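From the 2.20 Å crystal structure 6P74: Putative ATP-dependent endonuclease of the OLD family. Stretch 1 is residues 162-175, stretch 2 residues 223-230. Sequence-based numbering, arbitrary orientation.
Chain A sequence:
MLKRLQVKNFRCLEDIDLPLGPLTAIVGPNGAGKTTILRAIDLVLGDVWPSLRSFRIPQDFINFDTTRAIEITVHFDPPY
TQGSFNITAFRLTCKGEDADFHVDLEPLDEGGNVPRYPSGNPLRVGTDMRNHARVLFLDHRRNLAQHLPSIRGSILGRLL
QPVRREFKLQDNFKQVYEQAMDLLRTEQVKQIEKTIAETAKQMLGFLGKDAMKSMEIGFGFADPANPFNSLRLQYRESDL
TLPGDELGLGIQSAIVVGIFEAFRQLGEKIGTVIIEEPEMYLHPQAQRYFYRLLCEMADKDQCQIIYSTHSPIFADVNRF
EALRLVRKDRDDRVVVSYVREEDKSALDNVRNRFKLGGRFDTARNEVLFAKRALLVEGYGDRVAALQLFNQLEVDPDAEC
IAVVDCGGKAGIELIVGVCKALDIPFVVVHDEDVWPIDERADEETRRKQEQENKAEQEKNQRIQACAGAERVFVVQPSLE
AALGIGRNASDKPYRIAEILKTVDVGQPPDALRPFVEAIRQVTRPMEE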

ATOM      1  N   PRO A 162      18.927  21.926 -14.049  1.00102.90           N
ATOM      2  CA  PRO A 162      19.695  23.024 -14.657  1.00104.75           C
ATOM      3  C   PRO A 162      20.914  23.408 -13.836  1.00110.85           C
ATOM      4  O   PRO A 162      21.891  23.923 -14.395  1.00118.38           O
ATOM      5  CB  PRO A 162      18.672  24.167 -14.736  1.00101.58           C
ATOM      6  CG  PRO A 162      17.720  23.888 -13.643  1.00 99.22           C
ATOM      7  CD  PRO A 162      17.597  22.385 -13.607  1.00101.82           C
ATOM      8  N   VAL A 163      20.890  23.159 -12.526  1.00107.78           N
ATOM      9  CA  VAL A 163      22.059  23.409 -11.685  1.00103.82           C
ATOM     10  C   VAL A 163      23.119  22.344 -11.920  1.00103.10           C
ATOM     11  O   VAL A 163      24.284  22.652 -12.190  1.00 98.62           O
ATOM     12  CB  VAL A 163      21.639  23.465 -10.205  1.00 99.50           C
ATOM     13  CG1 VAL A 163      22.846  23.410  -9.293  1.00 94.41           C
ATOM     14  CG2 VAL A 163      20.828  24.710  -9.948  1.00 98.63           C
ATOM     15  N   ARG A 164      22.726  21.071 -11.804  1.00110.45           N
ATOM     16  CA  ARG A 164      23.628  19.958 -12.084  1.00114.45           C
ATOM     17  C   ARG A 164      24.306  20.112 -13.441  1.00119.29           C
ATOM     18  O   ARG A 164      25.411  19.594 -13.650  1.00115.25           O
ATOM     19  CB  ARG A 164      22.843  18.642 -12.012  1.00111.72           C
ATOM     20  CG  ARG A 164      23.663  17.394 -12.224  1.00119.15           C
ATOM     21  CD  ARG A 164      22.779  16.162 -12.322  1.00125.78           C
ATOM     22  NE  ARG A 164      23.526  14.997 -12.811  1.00132.25           N
ATOM     23  CZ  ARG A 164      23.607  14.635 -14.093  1.00133.76           C
ATOM     24  NH1 ARG A 164      22.983  15.345 -15.022  1.00140.61           N
ATOM     25  NH2 ARG A 164      24.307  13.561 -14.448  1.00125.45           N
ATOM     26  N   ARG A 165      23.667  20.826 -14.370  1.00123.27           N
ATOM     27  CA  ARG A 165      24.229  21.013 -15.704  1.00128.07           C
ATOM     28  C   ARG A 165      25.441  21.935 -15.660  1.00128.91           C
ATOM     29  O   ARG A 165      26.567  21.510 -15.935  1.00132.95           O
ATOM     30  CB  ARG A 165      23.150  21.561 -16.642  1.00131.70           C
ATOM     31  CG  ARG A 165      23.465  21.505 -18.132  1.00136.54           C
ATOM     32  CD  ARG A 165      22.159  21.425 -18.936  1.00141.70           C
ATOM     33  NE  ARG A 165      21.135  22.351 -18.435  1.00143.74           N
ATOM     34  CZ  ARG A 165      19.820  22.140 -18.507  1.00144.25           C
ATOM     35  NH1 ARG A 165      19.353  21.024 -19.049  1.00147.41           N
ATOM     36  NH2 ARG A 165      18.964  23.039 -18.026  1.00141.78           N
ATOM     37  N   GLU A 166      25.236  23.199 -15.298  1.00127.17           N
ATOM     38  CA  GLU A 166      26.309  24.185 -15.319  1.00132.51           C
ATOM     39  C   GLU A 166      27.298  24.023 -14.177  1.00128.93           C
ATOM     40  O   GLU A 166      28.175  24.880 -14.017  1.00135.47           O
ATOM     41  CB  GLU A 166      25.730  25.596 -15.290  1.00138.56           C
ATOM     42  CG  GLU A 166      24.865  25.916 -16.480  1.00146.31           C
ATOM     43  CD  GLU A 166      23.859  26.995 -16.162  1.00151.41           C
ATOM     44  OE1 GLU A 166      24.291  28.127 -15.856  1.00155.39           O
ATOM     45  OE2 GLU A 166      22.641  26.704 -16.190  1.00150.08           O
ATOM     46  N   PHE A 167      27.188  22.960 -13.389  1.00116.33           N
ATOM     47  CA  PHE A 167      28.161  22.725 -12.333  1.00112.67           C
ATOM     48  C   PHE A 167      29.532  22.435 -12.930  1.00119.10           C
ATOM     49  O   PHE A 167      29.657  21.673 -13.894  1.00116.49           O
ATOM     50  CB  PHE A 167      27.716  21.564 -11.460  1.00108.64           C
ATOM     51  CG  PHE A 167      28.628  21.292 -10.297  1.00107.70           C
ATOM     52  CD1 PHE A 167      28.915  22.295  -9.375  1.00104.23           C
ATOM     53  CD2 PHE A 167      29.177  20.024 -10.107  1.00102.36           C
ATOM     54  CE1 PHE A 167      29.748  22.043  -8.296  1.00101.52           C
ATOM     55  CE2 PHE A 167      30.001  19.761  -9.024  1.00 97.65           C
ATOM     56  CZ  PHE A 167      30.289  20.773  -8.119  1.00 97.81           C
ATOM     57  N   LYS A 168      30.575  23.043 -12.343  1.00127.06           N
ATOM     58  CA  LYS A 168      31.924  22.887 -12.880  1.00132.85           C
ATOM     59  C   LYS A 168      33.001  22.713 -11.806  1.00132.18           C
ATOM     60  O   LYS A 168      34.193  22.733 -12.144  1.00135.40           O
ATOM     61  CB  LYS A 168      32.269  24.082 -13.788  1.00132.48           C
ATOM     62  CG  LYS A 168      31.435  24.149 -15.067  1.00132.34           C
ATOM     63  CD  LYS A 168      31.100  25.582 -15.473  1.00133.33           C
ATOM     64  CE  LYS A 168      32.347  26.365 -15.847  1.00140.12           C
ATOM     65  NZ  LYS A 168      33.154  25.692 -16.909  1.00145.53           N
ATOM     66  N   LEU A 169      32.633  22.521 -10.534  1.00122.66           N
ATOM     67  CA  LEU A 169      33.592  22.355  -9.445  1.00111.79           C
ATOM     68  C   LEU A 169      33.599  20.935  -8.885  1.00109.76           C
ATOM     69  O   LEU A 169      33.824  20.740  -7.687  1.00101.59           O
ATOM     70  CB  LEU A 169      33.304  23.356  -8.329  1.00104.47           C
ATOM     71  CG  LEU A 169      33.578  24.794  -8.749  1.00100.24           C
ATOM     72  CD1 LEU A 169      33.273  25.757  -7.620  1.00 99.95           C
ATOM     73  CD2 LEU A 169      35.023  24.892  -9.180  1.00 99.22           C
ATOM     74  N   GLN A 170      33.368  19.937  -9.746  1.00116.72           N
ATOM     75  CA  GLN A 170      33.265  18.556  -9.281  1.00121.14           C
ATOM     76  C   GLN A 170      34.557  18.104  -8.620  1.00126.04           C
ATOM     77  O   GLN A 170      34.528  17.423  -7.587  1.00126.71           O
ATOM     78  CB  GLN A 170      32.914  17.617 -10.442  1.00121.13           C
ATOM     79  CG  GLN A 170      31.542  17.839 -11.071  1.00123.87           C
ATOM     80  CD  GLN A 170      31.539  18.924 -12.144  1.00130.37           C
ATOM     81  OE1 GLN A 170      32.573  19.532 -12.435  1.00137.20           O
ATOM     82  NE2 GLN A 170      30.372  19.177 -12.729  1.00131.18           N
ATOM     83  N   ASP A 171      35.702  18.475  -9.203  1.00127.49           N
ATOM     84  CA  ASP A 171      36.985  18.039  -8.662  1.00126.18           C
ATOM     85  C   ASP A 171      37.230  18.621  -7.276  1.00118.71           C
ATOM     86  O   ASP A 171      37.682  17.914  -6.368  1.00117.30           O
ATOM     87  CB  ASP A 171      38.119  18.429  -9.608  1.00133.36           C
ATOM     88  CG  ASP A 171      38.129  17.601 -10.876  1.00137.28           C
ATOM     89  OD1 ASP A 171      37.469  16.538 -10.901  1.00135.50           O
ATOM     90  OD2 ASP A 171      38.809  18.009 -11.841  1.00141.83           O
ATOM     91  N   ASN A 172      36.953  19.906  -7.093  1.00116.04           N
ATOM     92  CA  ASN A 172      37.146  20.481  -5.769  1.00114.23           C
ATOM     93  C   ASN A 172      36.201  19.844  -4.759  1.00106.16           C
ATOM     94  O   ASN A 172      36.595  19.547  -3.623  1.00105.61           O
ATOM     95  CB  ASN A 172      36.963  21.996  -5.822  1.00114.07           C
ATOM     96  CG  ASN A 172      38.045  22.729  -5.061  1.00126.40           C
ATOM     97  OD1 ASN A 172      37.762  23.489  -4.134  1.00132.51           O
ATOM     98  ND2 ASN A 172      39.304  22.482  -5.431  1.00127.05           N
ATOM     99  N   PHE A 173      34.956  19.599  -5.162  1.00 96.61           N
ATOM    100  CA  PHE A 173      33.996  19.036  -4.223  1.00 96.27           C
ATOM    101  C   PHE A 173      34.423  17.654  -3.745  1.00 98.32           C
ATOM    102  O   PHE A 173      34.223  17.305  -2.575  1.00 89.75           O
ATOM    103  CB  PHE A 173      32.607  18.964  -4.848  1.00 91.57           C
ATOM    104  CG  PHE A 173      31.585  18.429  -3.911  1.00 94.17           C
ATOM    105  CD1 PHE A 173      30.917  19.278  -3.042  1.00 89.77           C
ATOM    106  CD2 PHE A 173      31.331  17.065  -3.847  1.00 91.33           C
ATOM    107  CE1 PHE A 173      29.992  18.785  -2.153  1.00 87.43           C
ATOM    108  CE2 PHE A 173      30.402  16.571  -2.962  1.00 90.32           C
ATOM    109  CZ  PHE A 173      29.731  17.430  -2.110  1.00 89.46           C
ATOM    110  N   LYS A 174      34.994  16.843  -4.641  1.00109.15           N
ATOM    111  CA  LYS A 174      35.437  15.509  -4.249  1.00110.37           C
ATOM    112  C   LYS A 174      36.454  15.572  -3.117  1.00111.71           C
ATOM    113  O   LYS A 174      36.382  14.789  -2.166  1.00112.27           O
ATOM    114  CB  LYS A 174      36.017  14.772  -5.456  1.00112.00           C
ATOM    115  CG  LYS A 174      36.964  13.625  -5.107  1.00119.17           C
ATOM    116  CD  LYS A 174      36.219  12.334  -4.769  1.00120.56           C
ATOM    117  CE  LYS A 174      35.877  11.518  -6.019  1.00120.19           C
ATOM    118  NZ  LYS A 174      34.983  10.340  -5.729  1.00113.45           N
ATOM    119  N   GLN A 175      37.399  16.511  -3.186  1.00113.74           N
ATOM    120  CA  GLN A 175      38.458  16.525  -2.183  1.00115.30           C
ATOM    121  C   GLN A 175      37.952  17.046  -0.844  1.00108.52           C
ATOM    122  O   GLN A 175      38.384  16.572   0.213  1.00104.58           O
ATOM    123  CB  GLN A 175      39.645  17.353  -2.663  1.00118.95           C
ATOM    124  CG  GLN A 175      40.965  16.759  -2.199  1.00130.11           C
ATOM    125  CD  GLN A 175      42.013  17.805  -1.841  1.00139.22           C
ATOM    126  OE1 GLN A 175      41.869  18.994  -2.154  1.00143.96           O
ATOM    127  NE2 GLN A 175      43.078  17.361  -1.175  1.00137.96           N
ATOM    128  N   ASP A 223      27.120  10.923  -3.829  1.00 94.64           N
ATOM    129  CA  ASP A 223      28.015  10.554  -4.919  1.00 94.79           C
ATOM    130  C   ASP A 223      28.835  11.802  -5.227  1.00 94.34           C
ATOM    131  O   ASP A 223      28.290  12.784  -5.752  1.00 90.41           O
ATOM    132  CB  ASP A 223      27.229  10.093  -6.148  1.00101.15           C
ATOM    133  CG  ASP A 223      28.123   9.487  -7.234  1.00113.08           C
ATOM    134  OD1 ASP A 223      29.242   9.996  -7.469  1.00114.23           O
ATOM    135  OD2 ASP A 223      27.692   8.491  -7.859  1.00119.05           O
ATOM    136  N   PRO A 224      30.128  11.822  -4.896  1.00 93.49           N
ATOM    137  CA  PRO A 224      30.925  13.037  -5.147  1.00 96.19           C
ATOM    138  C   PRO A 224      30.988  13.421  -6.613  1.00105.18           C
ATOM    139  O   PRO A 224      31.216  14.598  -6.920  1.00108.66           O
ATOM    140  CB  PRO A 224      32.312  12.683  -4.589  1.00 93.24           C
ATOM    141  CG  PRO A 224      32.319  11.188  -4.468  1.00 93.68           C
ATOM    142  CD  PRO A 224      30.902  10.766  -4.226  1.00 89.62           C
ATOM    143  N   ALA A 225      30.766  12.472  -7.525  1.00110.63           N
ATOM    144  CA  ALA A 225      30.715  12.798  -8.948  1.00119.10           C
ATOM    145  C   ALA A 225      29.464  13.601  -9.292  1.00122.19           C
ATOM    146  O   ALA A 225      29.527  14.553 -10.080  1.00124.76           O
ATOM    147  CB  ALA A 225      30.773  11.513  -9.775  1.00120.96           C
ATOM    148  N   ASN A 226      28.321  13.231  -8.709  1.00120.75           N
ATOM    149  CA  ASN A 226      27.030  13.864  -8.981  1.00120.67           C
ATOM    150  C   ASN A 226      26.403  14.280  -7.654  1.00110.34           C
ATOM    151  O   ASN A 226      25.472  13.628  -7.159  1.00107.45           O
ATOM    152  CB  ASN A 226      26.112  12.923  -9.761  1.00124.50           C
ATOM    153  CG  ASN A 226      24.847  13.606 -10.240  1.00129.28           C
ATOM    154  OD1 ASN A 226      24.790  14.833 -10.348  1.00134.26           O
ATOM    155  ND2 ASN A 226      23.823  12.812 -10.530  1.00126.57           N
ATOM    156  N   PRO A 227      26.880  15.378  -7.057  1.00101.44           N
ATOM    157  CA  PRO A 227      26.441  15.720  -5.691  1.00 93.67           C
ATOM    158  C   PRO A 227      25.001  16.208  -5.612  1.00 91.08           C
ATOM    159  O   PRO A 227      24.310  15.919  -4.624  1.00 82.39           O
ATOM    160  CB  PRO A 227      27.436  16.814  -5.276  1.00 91.83           C
ATOM    161  CG  PRO A 227      27.833  17.448  -6.569  1.00 95.22           C
ATOM    162  CD  PRO A 227      27.868  16.335  -7.583  1.00 97.22           C
ATOM    163  N   PHE A 228      24.527  16.931  -6.630  1.00 90.55           N
ATOM    164  CA  PHE A 228      23.149  17.398  -6.665  1.00 87.36           C
ATOM    165  C   PHE A 228      22.122  16.257  -6.687  1.00 87.18           C
ATOM    166  O   PHE A 228      20.918  16.530  -6.670  1.00 91.17           O
ATOM    167  CB  PHE A 228      22.977  18.333  -7.862  1.00 81.45           C
ATOM    168  CG  PHE A 228      23.861  19.534  -7.787  1.00 90.35           C
ATOM    169  CD1 PHE A 228      23.492  20.633  -7.025  1.00 94.41           C
ATOM    170  CD2 PHE A 228      25.077  19.556  -8.435  1.00 93.07           C
ATOM    171  CE1 PHE A 228      24.311  21.746  -6.926  1.00 94.83           C
ATOM    172  CE2 PHE A 228      25.900  20.661  -8.342  1.00 97.36           C
ATOM    173  CZ  PHE A 228      25.516  21.763  -7.587  1.00 96.45           C
ATOM    174  N   ASN A 229      22.546  14.995  -6.712  1.00 87.48           N
ATOM    175  CA  ASN A 229      21.626  13.867  -6.604  1.00 88.11           C
ATOM    176  C   ASN A 229      21.383  13.421  -5.172  1.00 81.32           C
ATOM    177  O   ASN A 229      20.543  12.548  -4.943  1.00 87.20           O
ATOM    178  CB  ASN A 229      22.139  12.671  -7.411  1.00100.45           C
ATOM    179  CG  ASN A 229      21.433  12.526  -8.746  1.00117.89           C
ATOM    180  OD1 ASN A 229      20.863  13.489  -9.276  1.00122.25           O
ATOM    181  ND2 ASN A 229      21.473  11.319  -9.303  1.00124.53           N
ATOM    182  N   SER A 230      22.094  13.982  -4.209  1.00 88.05           N
ATOM    183  CA  SER A 230      21.869  13.697  -2.802  1.00 90.43           C
ATOM    184  C   SER A 230      21.455  14.939  -2.025  1.00 81.64           C
ATOM    185  O   SER A 230      21.246  14.858  -0.806  1.00 84.01           O
ATOM    186  CB  SER A 230      23.136  13.088  -2.184  1.00100.22           C
ATOM    187  OG  SER A 230      24.131  12.876  -3.177  1.00108.81           O
TER

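The two stretches bury 566 Å² between them, and three residues, Phe228, Pro224 and Arg164, lose the most area. The backbones run antiparallel: Arg164 CA lies 6.0 Å from Phe228 CA, Gln170 CA lies 6.3 Å from Ala225 CA, and Lys174 CA lies 5.2 Å from Pro224 CA, so rising numbers in one stretch match falling numbers in the other.

Phe228 anchors one end. Its CA-to-CB bond points toward stretch 1, and its ring meets two kinds of partner. Val163 CG1 lies 3.7 Å from the centroid of the Phe228 ring and 29° off its normal, a CH-pi contact over the face, with Val163 CG1 to Phe228 CE1 at a tight 3.2 Å. The edge of Phe228 is directed at the face of Phe167; centroids 5.0 Å apart and planes at 79° establish an edge-to-face pair, in which ring hydrogens approach the partner's pi cloud.

Arg164 supplies the one hydrogen bond across the stretches. Its CA-to-CB bond points sideways, but an extended chain (chi1 to chi3 all t) brings Arg164 NE to 2.8 Å from Asn226 OD1. The angle at the hydrogen is 133°, bent, yet the acceptor sits at the edge of the guanidinium near its plane, where the N-H groups point.

At the other end, the CA-to-CB bond of Pro224 points toward stretch 1, where the helix that begins at Gln170 lies. Lys174, also sideways at CB, folds back through chi2 and chi3 of p, placing Lys174 NZ 3.1 Å from Pro224 CG; with carbon as the partner, this is packing without a polar bond. Between the two ends, Pro227 bridges the aromatic residues: Pro227 CB stands 4.1 Å from the Phe173 ring centroid, 24° off the normal, a second CH-pi contact, while Pro227 CG reaches Phe167 CE2 at 4.0 Å. Apolar packing thus dominates, supplemented by a single polar link.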